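Long-range contact in lectin (Polyandrocarpa misakiensis, PDB 1BYF), which binds galactose through calcium as a homodimeric C-type lectin and serves in the defence of the tunicate against microorganisms: residues His51-Tyr65 with Pro87-Ser101. Numbering follows the deposited sequence.
Sequences HDYWVGADNLQDGAY and PSNPQSWQLCVQIWS. With ZN (zinc ion), chain E; CA (calcium ion), chain C; ACT (acetate ion), chain F.
In this C-type lectin fold the Tyr65 ring fills a slot in the 87-94 loop, which carries calcium ligand Asn89, while farther along the two segments strands 53-55 and 96-100 pair antiparallel. Gln91 CG sits over the centre of one ring face, 3.6 Å from the Tyr65 centroid, and Pro87 CG makes a like CH-pi contact over the opposite face at 4.1 Å. The Gln91 amide continues its cover, stacked 26° from the ring plane, and Leu95 CD1 abuts the ring edge. The phenol reaches the backbone of a calcium ligand: Tyr65 OH points at Asn89 O, though the modelled 2.4 Å is doubtfully short, while Asn89 OD1 binds calcium alongside Glu86, Asp107 and Asp108.

As the first segment turns its corner at Gly56, a beta bulge shifts the register by two residues, from Trp54-Gln98 to Asp58-Cys96. Val55 straddles two side chains of the other strand: its CG1 meets Ile99 CG1 at 3.6 Å, and CG2 rests against Val97 CG1. Val97 CG2 in turn fits against Ala57 CB. Trp54 swings back, CG beside its own backbone N (chi1 -76°), so that CZ3 packs on Cys96 CB at 3.5 Å; Cys96 is disulfide-bonded to Cys111. At the far end, Asp52 OD2 binds zinc, and its OD1 accepts a nearly straight bond from Ser101 N.

Where the long loop leaves the sheet, the Asn59 side chain is wedged between the segments. Its ND2 donates within the amide plane to both Ala64 O and Trp93 O, the latter at 2.9 Å, and OD1 receives Leu95 N at 2.6 Å from above the carbonyl plane.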
loop_
_atom_site.group_PDB
_atom_site.type_symbol
_atom_site.label_atom_id
_atom_site.label_comp_id
_atom_site.label_asym_id
_atom_site.label_seq_id
_atom_site.Cartn_x
_atom_site.Cartn_y
_atom_site.Cartn_z
ATOM N N HIS A 51 -0.335 -6.157 12.060
ATOM C CA HIS A 51 0.306 -7.447 11.848
ATOM C C HIS A 51 1.792 -7.281 11.527
ATOM O O HIS A 51 2.236 -6.172 11.247
ATOM C CB HIS A 51 -0.352 -8.240 10.722
ATOM C CG HIS A 51 -1.552 -9.026 11.146
ATOM N ND1 HIS A 51 -1.445 -10.106 11.998
ATOM C CD2 HIS A 51 -2.870 -8.894 10.844
ATOM C CE1 HIS A 51 -2.656 -10.607 12.208
ATOM N NE2 HIS A 51 -3.525 -9.893 11.517
ATOM N N ASP A 52 2.517 -8.390 11.556
ATOM C CA ASP A 52 3.937 -8.397 11.238
ATOM C C ASP A 52 4.140 -8.417 9.723
ATOM O O ASP A 52 3.430 -9.141 9.013
ATOM C CB ASP A 52 4.619 -9.644 11.801
ATOM C CG ASP A 52 4.581 -9.763 13.306
ATOM O OD1 ASP A 52 4.458 -8.734 13.998
ATOM O OD2 ASP A 52 4.674 -10.908 13.805
ATOM N N TYR A 53 5.143 -7.690 9.253
ATOM C CA TYR A 53 5.486 -7.641 7.849
ATOM C C TYR A 53 6.996 -7.766 7.629
ATOM O O TYR A 53 7.753 -7.144 8.373
ATOM C CB TYR A 53 5.134 -6.266 7.245
ATOM C CG TYR A 53 3.649 -6.082 7.047
ATOM C CD1 TYR A 53 2.822 -5.752 8.106
ATOM C CD2 TYR A 53 3.092 -6.247 5.787
ATOM C CE1 TYR A 53 1.461 -5.586 7.918
ATOM C CE2 TYR A 53 1.731 -6.081 5.586
ATOM C CZ TYR A 53 0.929 -5.756 6.658
ATOM O OH TYR A 53 -0.426 -5.591 6.463
ATOM N N TRP A 54 7.397 -8.477 6.585
ATOM C CA TRP A 54 8.823 -8.543 6.280
ATOM C C TRP A 54 9.236 -7.224 5.623
ATOM O O TRP A 54 8.420 -6.586 4.953
ATOM C CB TRP A 54 9.140 -9.654 5.293
ATOM C CG TRP A 54 9.135 -11.040 5.851
ATOM C CD1 TRP A 54 8.348 -12.086 5.472
ATOM C CD2 TRP A 54 9.993 -11.526 6.898
ATOM N NE1 TRP A 54 8.661 -13.192 6.230
ATOM C CE2 TRP A 54 9.662 -12.877 7.106
ATOM C CE3 TRP A 54 10.995 -10.944 7.677
ATOM C CZ2 TRP A 54 10.306 -13.663 8.065
ATOM C CZ3 TRP A 54 11.635 -11.726 8.632
ATOM C CH2 TRP A 54 11.288 -13.073 8.815
ATOM N N VAL A 55 10.480 -6.830 5.816
ATOM C CA VAL A 55 11.073 -5.681 5.144
ATOM C C VAL A 55 12.400 -6.204 4.561
ATOM O O VAL A 55 12.864 -7.282 4.953
ATOM C CB VAL A 55 11.296 -4.406 5.950
ATOM C CG1 VAL A 55 9.977 -3.867 6.504
ATOM C CG2 VAL A 55 12.305 -4.584 7.082
ATOM N N GLY A 56 12.974 -5.484 3.611
ATOM C CA GLY A 56 14.174 -5.923 2.939
ATOM C C GLY A 56 15.484 -5.643 3.642
ATOM O O GLY A 56 16.323 -4.936 3.072
ATOM N N ALA A 57 15.684 -6.187 4.836
ATOM C CA ALA A 57 16.949 -5.991 5.546
ATOM C C ALA A 57 17.306 -7.275 6.285
ATOM O O ALA A 57 16.422 -8.018 6.722
ATOM C CB ALA A 57 16.890 -4.792 6.469
ATOM N N ASP A 58 18.610 -7.544 6.384
ATOM C CA ASP A 58 19.075 -8.757 7.062
ATOM C C ASP A 58 20.565 -8.663 7.369
ATOM O O ASP A 58 21.212 -7.696 6.955
ATOM C CB ASP A 58 18.766 -9.968 6.182
ATOM C CG ASP A 58 19.489 -9.923 4.848
ATOM O OD1 ASP A 58 20.735 -10.046 4.844
ATOM O OD2 ASP A 58 18.844 -9.761 3.792
ATOM N N ASN A 59 21.102 -9.632 8.108
ATOM C CA ASN A 59 22.525 -9.624 8.451
ATOM C C ASN A 59 23.293 -10.714 7.707
ATOM O O ASN A 59 24.395 -11.090 8.129
ATOM C CB ASN A 59 22.671 -9.847 9.964
ATOM C CG ASN A 59 22.458 -11.281 10.403
ATOM O OD1 ASN A 59 21.985 -12.147 9.661
ATOM N ND2 ASN A 59 22.826 -11.570 11.654
ATOM N N LEU A 60 22.717 -11.272 6.655
ATOM C CA LEU A 60 23.293 -12.401 5.946
ATOM C C LEU A 60 24.637 -12.194 5.278
ATOM O O LEU A 60 25.386 -13.179 5.139
ATOM C CB LEU A 60 22.271 -12.952 4.929
ATOM C CG LEU A 60 20.898 -13.288 5.540
ATOM C CD1 LEU A 60 19.911 -13.725 4.462
ATOM C CD2 LEU A 60 21.030 -14.387 6.592
ATOM N N GLN A 61 24.963 -10.986 4.837
ATOM C CA GLN A 61 26.254 -10.773 4.190
ATOM C C GLN A 61 27.368 -10.589 5.217
ATOM O O GLN A 61 28.370 -11.304 5.192
ATOM C CB GLN A 61 26.232 -9.557 3.261
ATOM C CG GLN A 61 27.542 -9.393 2.496
ATOM C CD GLN A 61 27.539 -8.164 1.610
ATOM O OE1 GLN A 61 26.880 -8.146 0.571
ATOM N NE2 GLN A 61 28.273 -7.141 2.033
ATOM N N ASP A 62 27.185 -9.630 6.118
ATOM C CA ASP A 62 28.208 -9.310 7.102
ATOM C C ASP A 62 28.017 -9.854 8.502
ATOM O O ASP A 62 28.931 -9.664 9.321
ATOM C CB ASP A 62 28.375 -7.780 7.129
ATOM C CG ASP A 62 28.715 -7.196 5.769
ATOM O OD1 ASP A 62 29.150 -7.951 4.871
ATOM O OD2 ASP A 62 28.548 -5.971 5.580
ATOM N N GLY A 63 26.929 -10.518 8.859
ATOM C CA GLY A 63 26.677 -11.093 10.158
ATOM C C GLY A 63 26.464 -10.158 11.331
ATOM O O GLY A 63 26.523 -8.933 11.228
ATOM N N ALA A 64 26.223 -10.751 12.503
ATOM C CA ALA A 64 26.030 -10.000 13.744
ATOM C C ALA A 64 25.003 -8.896 13.574
ATOM O O ALA A 64 23.910 -9.153 13.050
ATOM C CB ALA A 64 27.381 -9.471 14.216
ATOM N N TYR A 65 25.313 -7.680 14.002
ATOM C CA TYR A 65 24.386 -6.569 13.831
ATOM C C TYR A 65 24.864 -5.651 12.711
ATOM O O TYR A 65 24.743 -4.431 12.786
ATOM C CB TYR A 65 24.101 -5.813 15.113
ATOM C CG TYR A 65 23.370 -6.576 16.193
ATOM C CD1 TYR A 65 22.623 -7.713 15.923
ATOM C CD2 TYR A 65 23.398 -6.119 17.508
ATOM C CE1 TYR A 65 21.954 -8.391 16.924
ATOM C CE2 TYR A 65 22.728 -6.789 18.516
ATOM C CZ TYR A 65 22.010 -7.923 18.217
ATOM O OH TYR A 65 21.342 -8.597 19.219
ATOM N N PRO A 87 17.759 -3.948 17.798
ATOM C CA PRO A 87 17.814 -5.393 17.718
ATOM C C PRO A 87 18.360 -6.045 18.978
ATOM O O PRO A 87 19.198 -5.454 19.665
ATOM C CB PRO A 87 18.773 -5.628 16.547
ATOM C CG PRO A 87 19.706 -4.462 16.613
ATOM C CD PRO A 87 18.815 -3.302 16.973
ATOM N N SER A 88 17.935 -7.274 19.273
ATOM C CA SER A 88 18.392 -7.921 20.500
ATOM C C SER A 88 18.582 -9.421 20.397
ATOM O O SER A 88 18.881 -10.042 21.426
ATOM C CB SER A 88 17.322 -7.653 21.577
ATOM O OG SER A 88 16.161 -8.378 21.192
ATOM N N ASN A 89 18.384 -10.012 19.223
ATOM C CA ASN A 89 18.550 -11.464 19.085
ATOM C C ASN A 89 20.033 -11.797 19.061
ATOM O O ASN A 89 20.874 -10.930 18.808
ATOM C CB ASN A 89 17.826 -11.975 17.842
ATOM C CG ASN A 89 16.317 -12.007 17.986
ATOM O OD1 ASN A 89 15.692 -11.051 18.445
ATOM N ND2 ASN A 89 15.706 -13.125 17.600
ATOM N N PRO A 90 20.388 -13.036 19.350
ATOM C CA PRO A 90 21.787 -13.446 19.396
ATOM C C PRO A 90 22.511 -13.099 18.108
ATOM O O PRO A 90 22.016 -13.414 17.024
ATOM C CB PRO A 90 21.718 -14.942 19.659
ATOM C CG PRO A 90 20.379 -15.173 20.273
ATOM C CD PRO A 90 19.459 -14.146 19.674
ATOM N N GLN A 91 23.681 -12.480 18.190
ATOM C CA GLN A 91 24.431 -12.100 17.005
ATOM C C GLN A 91 24.939 -13.258 16.167
ATOM O O GLN A 91 25.296 -13.039 15.003
ATOM C CB GLN A 91 25.595 -11.183 17.412
ATOM C CG GLN A 91 25.048 -9.865 17.953
ATOM C CD GLN A 91 26.113 -8.985 18.561
ATOM O OE1 GLN A 91 27.117 -8.674 17.921
ATOM N NE2 GLN A 91 25.895 -8.577 19.807
ATOM N N SER A 92 24.943 -14.472 16.702
ATOM C CA SER A 92 25.426 -15.620 15.940
ATOM C C SER A 92 24.390 -16.110 14.939
ATOM O O SER A 92 24.718 -16.877 14.034
ATOM C CB SER A 92 25.836 -16.756 16.875
ATOM O OG SER A 92 24.726 -17.289 17.572
ATOM N N TRP A 93 23.139 -15.689 15.095
ATOM C CA TRP A 93 22.082 -16.127 14.198
ATOM C C TRP A 93 22.047 -15.364 12.871
ATOM O O TRP A 93 22.485 -14.227 12.766
ATOM C CB TRP A 93 20.704 -15.877 14.816
ATOM C CG TRP A 93 20.326 -16.612 16.052
ATOM C CD1 TRP A 93 21.132 -17.324 16.897
ATOM C CD2 TRP A 93 19.007 -16.664 16.625
ATOM N NE1 TRP A 93 20.398 -17.830 17.940
ATOM C CE2 TRP A 93 19.089 -17.439 17.798
ATOM C CE3 TRP A 93 17.767 -16.131 16.253
ATOM C CZ2 TRP A 93 17.980 -17.702 18.598
ATOM C CZ3 TRP A 93 16.666 -16.392 17.047
ATOM C CH2 TRP A 93 16.781 -17.170 18.211
ATOM N N GLN A 94 21.408 -16.012 11.901
ATOM C CA GLN A 94 21.129 -15.341 10.627
ATOM C C GLN A 94 19.878 -14.519 10.973
ATOM O O GLN A 94 18.890 -15.129 11.390
ATOM C CB GLN A 94 20.856 -16.318 9.504
ATOM C CG GLN A 94 22.057 -17.128 9.052
ATOM C CD GLN A 94 21.701 -18.170 8.014
ATOM O OE1 GLN A 94 20.541 -18.355 7.646
ATOM N NE2 GLN A 94 22.710 -18.877 7.512
ATOM N N LEU A 95 19.948 -13.202 10.918
ATOM C CA LEU A 95 18.810 -12.384 11.314
ATOM C C LEU A 95 18.201 -11.577 10.174
ATOM O O LEU A 95 18.898 -10.947 9.376
ATOM C CB LEU A 95 19.226 -11.455 12.460
ATOM C CG LEU A 95 19.728 -12.204 13.706
ATOM C CD1 LEU A 95 20.538 -11.268 14.585
ATOM C CD2 LEU A 95 18.556 -12.813 14.468
ATOM N N CYS A 96 16.876 -11.619 10.151
ATOM C CA CYS A 96 16.072 -10.915 9.157
ATOM C C CYS A 96 15.254 -9.842 9.855
ATOM O O CYS A 96 15.060 -9.932 11.070
ATOM C CB CYS A 96 15.172 -11.922 8.427
ATOM S SG CYS A 96 16.181 -12.973 7.361
ATOM N N VAL A 97 14.829 -8.821 9.119
ATOM C CA VAL A 97 14.116 -7.715 9.751
ATOM C C VAL A 97 12.657 -7.653 9.322
ATOM O O VAL A 97 12.288 -7.842 8.167
ATOM C CB VAL A 97 14.811 -6.368 9.473
ATOM C CG1 VAL A 97 14.134 -5.217 10.216
ATOM C CG2 VAL A 97 16.283 -6.436 9.872
ATOM N N GLN A 98 11.816 -7.387 10.316
ATOM C CA GLN A 98 10.391 -7.252 10.101
ATOM C C GLN A 98 9.888 -5.960 10.747
ATOM O O GLN A 98 10.560 -5.336 11.565
ATOM C CB GLN A 98 9.599 -8.383 10.785
ATOM C CG GLN A 98 9.848 -8.377 12.298
ATOM C CD GLN A 98 8.767 -9.069 13.095
ATOM O OE1 GLN A 98 7.733 -9.475 12.558
ATOM N NE2 GLN A 98 8.971 -9.201 14.400
ATOM N N ILE A 99 8.655 -5.645 10.378
ATOM C CA ILE A 99 7.912 -4.583 11.042
ATOM C C ILE A 99 7.109 -5.399 12.074
ATOM O O ILE A 99 6.248 -6.166 11.672
ATOM C CB ILE A 99 6.975 -3.785 10.132
ATOM C CG1 ILE A 99 7.759 -2.857 9.209
ATOM C CG2 ILE A 99 6.005 -2.976 10.991
ATOM C CD1 ILE A 99 6.968 -2.294 8.051
ATOM N N TRP A 100 7.498 -5.281 13.327
ATOM C CA TRP A 100 6.888 -6.038 14.417
ATOM C C TRP A 100 5.603 -5.402 14.923
ATOM O O TRP A 100 5.616 -4.236 15.331
ATOM C CB TRP A 100 7.930 -6.125 15.532
ATOM C CG TRP A 100 7.577 -6.950 16.725
ATOM C CD1 TRP A 100 6.616 -7.911 16.838
ATOM C CD2 TRP A 100 8.253 -6.912 17.995
ATOM N NE1 TRP A 100 6.631 -8.456 18.099
ATOM C CE2 TRP A 100 7.629 -7.858 18.827
ATOM C CE3 TRP A 100 9.311 -6.155 18.506
ATOM C CZ2 TRP A 100 8.027 -8.075 20.145
ATOM C CZ3 TRP A 100 9.702 -6.376 19.817
ATOM C CH2 TRP A 100 9.067 -7.330 20.625
ATOM N N SER A 101 4.516 -6.167 14.946
ATOM C CA SER A 101 3.219 -5.639 15.342
ATOM C C SER A 101 3.179 -5.068 16.747
ATOM O O SER A 101 2.356 -4.185 17.023
ATOM C CB SER A 101 2.112 -6.691 15.177
ATOM O OG SER A 101 2.320 -7.778 16.061
HETATM ZN ZN ZN E . 4.960 -11.233 15.657
HETATM CA CA CA C . 14.376 -8.994 18.039
HETATM C C ACT F . 7.317 -11.521 17.013
HETATM O O ACT F . 7.049 -11.263 15.818
HETATM O OXT ACT F . 6.489 -12.134 17.735
HETATM C CH3 ACT F . 8.788 -11.528 17.451
HETATM O O HOH W 1 25.534 -13.784 12.041
#